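Oxalate oxidase 1 (Hordeum vulgare, PDB 1FI2) oxidises oxalate with molecular oxygen to carbon dioxide and hydrogen peroxide at a manganese centre, and also shows superoxide dismutase activity. Local coordinates at residues 85-99 and 125-139. Sequence-based numbering, arbitrary orientation.
Sequences NPPHIHPRATEIGMV and AGETFVIPRGLMHFQ. With MN (manganese (II) ion), chain B.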
ATOM      1  N   ASN A  85      -1.165   4.501 -31.699  1.00  5.13           N
ATOM      2  CA  ASN A  85      -0.346   4.267 -30.497  1.00  5.62           C
ATOM      3  C   ASN A  85      -0.495   2.743 -30.427  1.00  5.37           C
ATOM      4  O   ASN A  85      -1.608   2.265 -30.201  1.00  6.00           O
ATOM      5  CB  ASN A  85      -0.893   5.010 -29.299  1.00  5.47           C
ATOM      6  CG  ASN A  85       0.071   5.168 -28.141  1.00  5.96           C
ATOM      7  OD1 ASN A  85       1.267   4.906 -28.266  1.00  6.91           O
ATOM      8  ND2 ASN A  85      -0.447   5.608 -26.999  1.00  6.06           N
ATOM      9  N   PRO A  86       0.529   2.006 -30.837  1.00  4.86           N
ATOM     10  CA  PRO A  86       0.467   0.563 -30.983  1.00  4.76           C
ATOM     11  C   PRO A  86       0.164  -0.196 -29.716  1.00  4.77           C
ATOM     12  O   PRO A  86       0.278   0.349 -28.629  1.00  4.85           O
ATOM     13  CB  PRO A  86       1.841   0.196 -31.541  1.00  5.17           C
ATOM     14  CG  PRO A  86       2.744   1.308 -31.140  1.00  4.99           C
ATOM     15  CD  PRO A  86       1.880   2.544 -31.143  1.00  4.87           C
ATOM     16  N   PRO A  87      -0.266  -1.447 -29.810  1.00  3.78           N
ATOM     17  CA  PRO A  87      -0.523  -2.274 -28.638  1.00  4.20           C
ATOM     18  C   PRO A  87       0.580  -2.129 -27.608  1.00  4.10           C
ATOM     19  O   PRO A  87       1.699  -2.541 -27.895  1.00  4.97           O
ATOM     20  CB  PRO A  87      -0.555  -3.684 -29.222  1.00  3.78           C
ATOM     21  CG  PRO A  87      -1.119  -3.473 -30.592  1.00  3.90           C
ATOM     22  CD  PRO A  87      -0.447  -2.203 -31.074  1.00  3.92           C
ATOM     23  N   HIS A  88       0.326  -1.605 -26.425  1.00  4.65           N
ATOM     24  CA  HIS A  88       1.356  -1.411 -25.407  1.00  4.55           C
ATOM     25  C   HIS A  88       0.832  -1.685 -24.008  1.00  4.47           C
ATOM     26  O   HIS A  88      -0.351  -1.963 -23.811  1.00  3.33           O
ATOM     27  CB  HIS A  88       1.936   0.005 -25.494  1.00  4.57           C
ATOM     28  CG  HIS A  88       0.941   1.082 -25.189  1.00  4.69           C
ATOM     29  ND1 HIS A  88       0.026   1.527 -26.119  1.00  4.42           N
ATOM     30  CD2 HIS A  88       0.718   1.794 -24.055  1.00  4.71           C
ATOM     31  CE1 HIS A  88      -0.722   2.474 -25.572  1.00  4.87           C
ATOM     32  NE2 HIS A  88      -0.319   2.652 -24.329  1.00  4.71           N
ATOM     33  N   ILE A  89       1.712  -1.679 -23.011  1.00  3.86           N
ATOM     34  CA  ILE A  89       1.401  -1.951 -21.614  1.00  3.91           C
ATOM     35  C   ILE A  89       2.135  -0.982 -20.688  1.00  3.59           C
ATOM     36  O   ILE A  89       3.292  -0.646 -20.928  1.00  4.32           O
ATOM     37  CB  ILE A  89       1.794  -3.393 -21.223  1.00  3.75           C
ATOM     38  CG1 ILE A  89       0.798  -4.406 -21.796  1.00  3.63           C
ATOM     39  CG2 ILE A  89       1.889  -3.609 -19.716  1.00  4.14           C
ATOM     40  CD1 ILE A  89       1.381  -5.700 -22.285  1.00  5.53           C
ATOM     41  N   HIS A  90       1.474  -0.562 -19.616  1.00  3.39           N
ATOM     42  CA  HIS A  90       2.092   0.199 -18.537  1.00  2.93           C
ATOM     43  C   HIS A  90       2.250  -0.748 -17.352  1.00  3.01           C
ATOM     44  O   HIS A  90       1.260  -1.150 -16.737  1.00  2.81           O
ATOM     45  CB  HIS A  90       1.250   1.418 -18.118  1.00  3.21           C
ATOM     46  CG  HIS A  90       0.975   2.285 -19.310  1.00  3.39           C
ATOM     47  ND1 HIS A  90       1.962   3.030 -19.913  1.00  3.40           N
ATOM     48  CD2 HIS A  90      -0.147   2.487 -20.034  1.00  3.12           C
ATOM     49  CE1 HIS A  90       1.463   3.660 -20.961  1.00  3.68           C
ATOM     50  NE2 HIS A  90       0.183   3.342 -21.059  1.00  3.41           N
ATOM     51  N   PRO A  91       3.486  -1.124 -17.031  1.00  3.81           N
ATOM     52  CA  PRO A  91       3.756  -2.064 -15.977  1.00  3.92           C
ATOM     53  C   PRO A  91       3.372  -1.625 -14.580  1.00  3.75           C
ATOM     54  O   PRO A  91       3.226  -2.501 -13.719  1.00  3.91           O
ATOM     55  CB  PRO A  91       5.270  -2.298 -16.039  1.00  4.41           C
ATOM     56  CG  PRO A  91       5.828  -1.198 -16.861  1.00  4.71           C
ATOM     57  CD  PRO A  91       4.716  -0.708 -17.746  1.00  3.38           C
ATOM     58  N   ARG A  92       3.332  -0.322 -14.303  1.00  3.55           N
ATOM     59  CA  ARG A  92       3.113   0.130 -12.932  1.00  4.09           C
ATOM     60  C   ARG A  92       1.961   1.101 -12.752  1.00  4.10           C
ATOM     61  O   ARG A  92       1.957   1.845 -11.757  1.00  3.37           O
ATOM     62  CB  ARG A  92       4.430   0.734 -12.404  1.00  4.82           C
ATOM     63  CG  ARG A  92       5.532  -0.285 -12.154  1.00  5.53           C
ATOM     64  CD  ARG A  92       6.845   0.360 -11.767  1.00  6.18           C
ATOM     65  NE  ARG A  92       7.343   1.298 -12.746  1.00  6.17           N
ATOM     66  CZ  ARG A  92       8.088   1.082 -13.814  1.00  5.81           C
ATOM     67  NH1 ARG A  92       8.517  -0.131 -14.142  1.00  5.43           N
ATOM     68  NH2 ARG A  92       8.423   2.119 -14.569  1.00  6.76           N
ATOM     69  N   ALA A  93       0.938   1.055 -13.613  1.00  3.69           N
ATOM     70  CA  ALA A  93      -0.181   1.971 -13.424  1.00  3.92           C
ATOM     71  C   ALA A  93      -1.411   1.730 -14.286  1.00  3.99           C
ATOM     72  O   ALA A  93      -1.351   1.228 -15.398  1.00  4.51           O
ATOM     73  CB  ALA A  93       0.290   3.400 -13.728  1.00  3.92           C
ATOM     74  N   THR A  94      -2.521   2.255 -13.769  1.00  3.81           N
ATOM     75  CA  THR A  94      -3.785   2.372 -14.481  1.00  3.69           C
ATOM     76  C   THR A  94      -3.760   3.702 -15.236  1.00  3.46           C
ATOM     77  O   THR A  94      -3.201   4.678 -14.738  1.00  3.51           O
ATOM     78  CB  THR A  94      -4.984   2.381 -13.514  1.00  3.50           C
ATOM     79  OG1 THR A  94      -5.098   1.122 -12.832  1.00  3.90           O
ATOM     80  CG2 THR A  94      -6.299   2.654 -14.239  1.00  3.14           C
ATOM     81  N   GLU A  95      -4.348   3.742 -16.420  1.00  3.67           N
ATOM     82  CA  GLU A  95      -4.420   4.961 -17.220  1.00  3.80           C
ATOM     83  C   GLU A  95      -5.875   5.403 -17.360  1.00  3.73           C
ATOM     84  O   GLU A  95      -6.780   4.583 -17.520  1.00  3.97           O
ATOM     85  CB  GLU A  95      -3.794   4.731 -18.594  1.00  4.20           C
ATOM     86  CG  GLU A  95      -3.967   5.827 -19.626  1.00  3.51           C
ATOM     87  CD  GLU A  95      -3.492   5.422 -21.007  1.00  3.27           C
ATOM     88  OE1 GLU A  95      -2.854   4.356 -21.127  1.00  3.63           O
ATOM     89  OE2 GLU A  95      -3.752   6.140 -21.992  1.00  3.23           O
ATOM     90  N   ILE A  96      -6.083   6.711 -17.283  1.00  3.49           N
ATOM     91  CA  ILE A  96      -7.422   7.294 -17.434  1.00  3.32           C
ATOM     92  C   ILE A  96      -7.298   8.479 -18.381  1.00  3.73           C
ATOM     93  O   ILE A  96      -6.489   9.378 -18.144  1.00  3.31           O
ATOM     94  CB  ILE A  96      -8.038   7.607 -16.068  1.00  3.16           C
ATOM     95  CG1 ILE A  96      -9.510   8.009 -16.200  1.00  3.65           C
ATOM     96  CG2 ILE A  96      -7.254   8.667 -15.306  1.00  3.53           C
ATOM     97  CD1 ILE A  96     -10.261   7.991 -14.881  1.00  4.19           C
ATOM     98  N   GLY A  97      -8.007   8.443 -19.517  1.00  4.00           N
ATOM     99  CA  GLY A  97      -7.804   9.501 -20.500  1.00  4.30           C
ATOM    100  C   GLY A  97      -9.049  10.113 -21.104  1.00  4.44           C
ATOM    101  O   GLY A  97     -10.164   9.620 -20.950  1.00  4.15           O
ATOM    102  N   MET A  98      -8.837  11.232 -21.799  1.00  4.31           N
ATOM    103  CA  MET A  98      -9.916  11.941 -22.469  1.00  5.05           C
ATOM    104  C   MET A  98      -9.474  12.301 -23.888  1.00  4.89           C
ATOM    105  O   MET A  98      -8.362  12.799 -24.063  1.00  3.80           O
ATOM    106  CB  MET A  98     -10.349  13.207 -21.719  1.00  6.47           C
ATOM    107  CG  MET A  98     -11.505  13.908 -22.429  1.00  8.07           C
ATOM    108  SD  MET A  98     -11.997  15.466 -21.674  1.00 11.10           S
ATOM    109  CE  MET A  98     -13.068  14.882 -20.367  1.00 11.19           C
ATOM    110  N   VAL A  99     -10.342  12.061 -24.865  1.00  4.78           N
ATOM    111  CA  VAL A  99     -10.026  12.480 -26.236  1.00  5.76           C
ATOM    112  C   VAL A  99     -10.362  13.964 -26.358  1.00  6.43           C
ATOM    113  O   VAL A  99     -11.454  14.376 -25.962  1.00  6.30           O
ATOM    114  CB  VAL A  99     -10.793  11.644 -27.267  1.00  5.74           C
ATOM    115  CG1 VAL A  99     -10.707  12.229 -28.673  1.00  5.78           C
ATOM    116  CG2 VAL A  99     -10.247  10.220 -27.272  1.00  5.95           C
ATOM    117  N   ALA A 125     -14.384  13.620 -29.015  1.00  5.46           N
ATOM    118  CA  ALA A 125     -14.109  14.760 -28.151  1.00  5.19           C
ATOM    119  C   ALA A 125     -14.928  14.795 -26.871  1.00  5.33           C
ATOM    120  O   ALA A 125     -16.155  14.740 -26.873  1.00  6.15           O
ATOM    121  CB  ALA A 125     -14.324  16.064 -28.919  1.00  5.55           C
ATOM    122  N   GLY A 126     -14.238  14.881 -25.732  1.00  5.12           N
ATOM    123  CA  GLY A 126     -14.853  14.930 -24.424  1.00  4.75           C
ATOM    124  C   GLY A 126     -15.182  13.579 -23.808  1.00  4.35           C
ATOM    125  O   GLY A 126     -15.587  13.521 -22.642  1.00  4.40           O
ATOM    126  N   GLU A 127     -15.035  12.502 -24.566  1.00  4.35           N
ATOM    127  CA  GLU A 127     -15.335  11.161 -24.069  1.00  4.46           C
ATOM    128  C   GLU A 127     -14.096  10.556 -23.426  1.00  4.09           C
ATOM    129  O   GLU A 127     -12.971  10.872 -23.823  1.00  4.04           O
ATOM    130  CB  GLU A 127     -15.886  10.303 -25.205  1.00  5.23           C
ATOM    131  CG  GLU A 127     -17.100  10.938 -25.887  1.00  6.72           C
ATOM    132  CD  GLU A 127     -17.802   9.956 -26.805  1.00  7.58           C
ATOM    133  OE1 GLU A 127     -17.130   9.313 -27.634  1.00  7.70           O
ATOM    134  OE2 GLU A 127     -19.039   9.811 -26.696  1.00  9.26           O
ATOM    135  N   THR A 128     -14.294   9.712 -22.420  1.00  3.71           N
ATOM    136  CA  THR A 128     -13.180   9.144 -21.664  1.00  3.83           C
ATOM    137  C   THR A 128     -13.097   7.626 -21.697  1.00  3.67           C
ATOM    138  O   THR A 128     -14.044   6.925 -22.044  1.00  3.67           O
ATOM    139  CB  THR A 128     -13.287   9.581 -20.182  1.00  3.80           C
ATOM    140  OG1 THR A 128     -14.589   9.222 -19.701  1.00  4.05           O
ATOM    141  CG2 THR A 128     -13.092  11.079 -20.010  1.00  4.45           C
ATOM    142  N   PHE A 129     -11.926   7.124 -21.301  1.00  3.70           N
ATOM    143  CA  PHE A 129     -11.640   5.701 -21.257  1.00  3.65           C
ATOM    144  C   PHE A 129     -10.726   5.361 -20.080  1.00  3.99           C
ATOM    145  O   PHE A 129     -10.014   6.223 -19.565  1.00  3.66           O
ATOM    146  CB  PHE A 129     -10.974   5.232 -22.554  1.00  4.29           C
ATOM    147  CG  PHE A 129      -9.677   5.896 -22.914  1.00  3.92           C
ATOM    148  CD1 PHE A 129      -8.469   5.438 -22.417  1.00  4.05           C
ATOM    149  CD2 PHE A 129      -9.660   6.983 -23.774  1.00  4.18           C
ATOM    150  CE1 PHE A 129      -7.281   6.051 -22.758  1.00  4.25           C
ATOM    151  CE2 PHE A 129      -8.475   7.605 -24.125  1.00  4.19           C
ATOM    152  CZ  PHE A 129      -7.282   7.136 -23.609  1.00  4.17           C
ATOM    153  N   VAL A 130     -10.735   4.092 -19.680  1.00  4.11           N
ATOM    154  CA  VAL A 130      -9.871   3.670 -18.571  1.00  5.44           C
ATOM    155  C   VAL A 130      -9.197   2.350 -18.912  1.00  4.78           C
ATOM    156  O   VAL A 130      -9.802   1.426 -19.457  1.00  5.59           O
ATOM    157  CB  VAL A 130     -10.637   3.650 -17.244  1.00  7.15           C
ATOM    158  CG1 VAL A 130     -11.689   2.560 -17.199  1.00  8.23           C
ATOM    159  CG2 VAL A 130      -9.675   3.519 -16.065  1.00  8.04           C
ATOM    160  N   ILE A 131      -7.891   2.277 -18.655  1.00  4.14           N
ATOM    161  CA  ILE A 131      -7.103   1.086 -18.943  1.00  3.89           C
ATOM    162  C   ILE A 131      -6.543   0.500 -17.648  1.00  3.51           C
ATOM    163  O   ILE A 131      -5.609   1.066 -17.078  1.00  3.04           O
ATOM    164  CB  ILE A 131      -5.853   1.408 -19.795  1.00  4.12           C
ATOM    165  CG1 ILE A 131      -6.109   2.374 -20.944  1.00  4.62           C
ATOM    166  CG2 ILE A 131      -5.217   0.110 -20.280  1.00  3.35           C
ATOM    167  CD1 ILE A 131      -6.887   1.847 -22.118  1.00  4.83           C
ATOM    168  N   PRO A 132      -7.049  -0.639 -17.207  1.00  3.32           N
ATOM    169  CA  PRO A 132      -6.558  -1.278 -16.000  1.00  4.05           C
ATOM    170  C   PRO A 132      -5.070  -1.569 -16.068  1.00  4.53           C
ATOM    171  O   PRO A 132      -4.478  -1.909 -17.083  1.00  3.81           O
ATOM    172  CB  PRO A 132      -7.381  -2.550 -15.861  1.00  4.16           C
ATOM    173  CG  PRO A 132      -8.566  -2.366 -16.737  1.00  4.27           C
ATOM    174  CD  PRO A 132      -8.158  -1.401 -17.823  1.00  3.68           C
ATOM    175  N   ARG A 133      -4.436  -1.381 -14.925  1.00  4.45           N
ATOM    176  CA  ARG A 133      -3.024  -1.643 -14.688  1.00  4.61           C
ATOM    177  C   ARG A 133      -2.506  -2.899 -15.357  1.00  4.09           C
ATOM    178  O   ARG A 133      -3.023  -4.005 -15.204  1.00  3.67           O
ATOM    179  CB  ARG A 133      -2.909  -1.598 -13.163  1.00  5.99           C
ATOM    180  CG  ARG A 133      -2.553  -2.793 -12.355  1.00  6.74           C
ATOM    181  CD  ARG A 133      -2.433  -2.577 -10.865  1.00  6.91           C
ATOM    182  NE  ARG A 133      -1.925  -1.339 -10.365  1.00  6.56           N
ATOM    183  CZ  ARG A 133      -0.818  -0.678 -10.179  1.00  6.63           C
ATOM    184  NH1 ARG A 133       0.409  -1.081 -10.470  1.00  6.75           N
ATOM    185  NH2 ARG A 133      -0.877   0.537  -9.620  1.00  6.53           N
ATOM    186  N   GLY A 134      -1.496  -2.748 -16.218  1.00  4.01           N
ATOM    187  CA  GLY A 134      -0.804  -3.817 -16.884  1.00  3.71           C
ATOM    188  C   GLY A 134      -1.430  -4.548 -18.043  1.00  3.61           C
ATOM    189  O   GLY A 134      -0.857  -5.538 -18.528  1.00  3.54           O
ATOM    190  N   LEU A 135      -2.583  -4.107 -18.533  1.00  3.42           N
ATOM    191  CA  LEU A 135      -3.241  -4.780 -19.647  1.00  3.28           C
ATOM    192  C   LEU A 135      -2.817  -4.186 -20.985  1.00  3.28           C
ATOM    193  O   LEU A 135      -2.531  -2.992 -21.070  1.00  3.10           O
ATOM    194  CB  LEU A 135      -4.761  -4.702 -19.497  1.00  2.90           C
ATOM    195  CG  LEU A 135      -5.354  -5.354 -18.245  1.00  3.37           C
ATOM    196  CD1 LEU A 135      -6.871  -5.233 -18.232  1.00  3.18           C
ATOM    197  CD2 LEU A 135      -4.956  -6.822 -18.144  1.00  3.46           C
ATOM    198  N   MET A 136      -2.796  -5.016 -22.022  1.00  3.78           N
ATOM    199  CA  MET A 136      -2.450  -4.544 -23.364  1.00  3.78           C
ATOM    200  C   MET A 136      -3.564  -3.660 -23.920  1.00  3.99           C
ATOM    201  O   MET A 136      -4.750  -3.937 -23.714  1.00  3.17           O
ATOM    202  CB  MET A 136      -2.162  -5.738 -24.282  1.00  4.89           C
ATOM    203  CG  MET A 136      -1.452  -5.350 -25.572  1.00  3.96           C
ATOM    204  SD  MET A 136      -1.217  -6.710 -26.732  1.00  3.85           S
ATOM    205  CE  MET A 136      -0.298  -7.870 -25.722  1.00  4.01           C
ATOM    206  N   HIS A 137      -3.190  -2.577 -24.601  1.00  2.62           N
ATOM    207  CA  HIS A 137      -4.178  -1.657 -25.169  1.00  3.22           C
ATOM    208  C   HIS A 137      -3.579  -0.861 -26.320  1.00  3.12           C
ATOM    209  O   HIS A 137      -2.356  -0.848 -26.493  1.00  2.87           O
ATOM    210  CB  HIS A 137      -4.727  -0.729 -24.082  1.00  3.41           C
ATOM    211  CG  HIS A 137      -3.700   0.113 -23.393  1.00  3.16           C
ATOM    212  ND1 HIS A 137      -2.742  -0.438 -22.566  1.00  3.34           N
ATOM    213  CD2 HIS A 137      -3.474   1.450 -23.381  1.00  3.20           C
ATOM    214  CE1 HIS A 137      -1.977   0.515 -22.088  1.00  3.15           C
ATOM    215  NE2 HIS A 137      -2.384   1.685 -22.560  1.00  3.48           N
ATOM    216  N   PHE A 138      -4.420  -0.211 -27.114  1.00  3.26           N
ATOM    217  CA  PHE A 138      -3.952   0.574 -28.250  1.00  3.52           C
ATOM    218  C   PHE A 138      -4.972   1.642 -28.639  1.00  3.12           C
ATOM    219  O   PHE A 138      -6.111   1.608 -28.175  1.00  2.75           O
ATOM    220  CB  PHE A 138      -3.759  -0.347 -29.468  1.00  3.20           C
ATOM    221  CG  PHE A 138      -5.024  -1.008 -29.955  1.00  3.48           C
ATOM    222  CD1 PHE A 138      -5.867  -0.377 -30.857  1.00  3.30           C
ATOM    223  CD2 PHE A 138      -5.368  -2.274 -29.510  1.00  3.48           C
ATOM    224  CE1 PHE A 138      -7.023  -0.988 -31.301  1.00  4.05           C
ATOM    225  CE2 PHE A 138      -6.528  -2.891 -29.949  1.00  3.43           C
ATOM    226  CZ  PHE A 138      -7.361  -2.248 -30.843  1.00  3.47           C
ATOM    227  N   GLN A 139      -4.559   2.570 -29.491  1.00  3.38           N
ATOM    228  CA  GLN A 139      -5.430   3.612 -30.021  1.00  4.03           C
ATOM    229  C   GLN A 139      -5.140   3.729 -31.525  1.00  4.18           C
ATOM    230  O   GLN A 139      -3.991   3.599 -31.938  1.00  4.32           O
ATOM    231  CB  GLN A 139      -5.309   4.980 -29.372  1.00  4.68           C
ATOM    232  CG  GLN A 139      -5.826   5.099 -27.945  1.00  5.53           C
ATOM    233  CD  GLN A 139      -4.734   4.792 -26.937  1.00  6.27           C
ATOM    234  OE1 GLN A 139      -3.553   5.064 -27.188  1.00  6.13           O
ATOM    235  NE2 GLN A 139      -5.095   4.211 -25.800  1.00  6.83           N
TER
HETATM  236 MN    MN B 202      -1.434   3.704 -22.651  1.00  4.51          MN
HETATM  237  O   HOH W   1      -1.332  -1.181 -19.235  1.00  2.89           O
HETATM  238  O   HOH W   2       0.997   2.890  -9.225  1.00  4.79           O
HETATM  239  O   HOH W   3      -2.641   0.861 -17.794  1.00  2.65           O
HETATM  240  O   HOH W   4      -2.954   4.591 -24.026  1.00  2.39           O
HETATM  241  O   HOH W   5       0.018   5.622 -23.027  1.00  5.72           O
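Strand 95-99 runs antiparallel to strand 128-131, their axes 4.8 Å apart, with Glu95 and Ile131 a hydrogen-bonded pair, while His88 pairs likewise with His137 on the second sheet of the cupin barrel, across a beta bulge from Asn85 and Gln139. Between the sheets, His88, His90 and His137 each give NE2 to manganese, His137 NE2 lying 2.2 Å from the ion, and Glu95 adds OE1; two waters complete six ligands. The imidazoles of His88 and His137 meet obliquely, planes 55° apart. His88 ND1 bonds Pro86 O in the ring plane (2.8 Å), His137 ND1 bonds Leu135 O, somewhat tilted from its ring, and His90 ND1 bonds Gly159 O. In His88 and His137, CG lies between backbone N and carbonyl carbon (chi1 64° in His88), which carries the ring inward to the metal. The oxygen of one metal-bound water lies 2.7 Å from Glu95 OE2, to which it donates, and accepts from Gln139 NE2. Phe129 lays a ring face over Gly97 CA and brings CE1 to 3.6 Å from Glu95 OE2; an alanine here would probably open a gap over Gly97 and leave the carboxylate less confined. Fixing both nitrogens of His88 and His137 probably holds these rings against rotation, keeping each NE2 directed at the manganese of the oxalate-binding site.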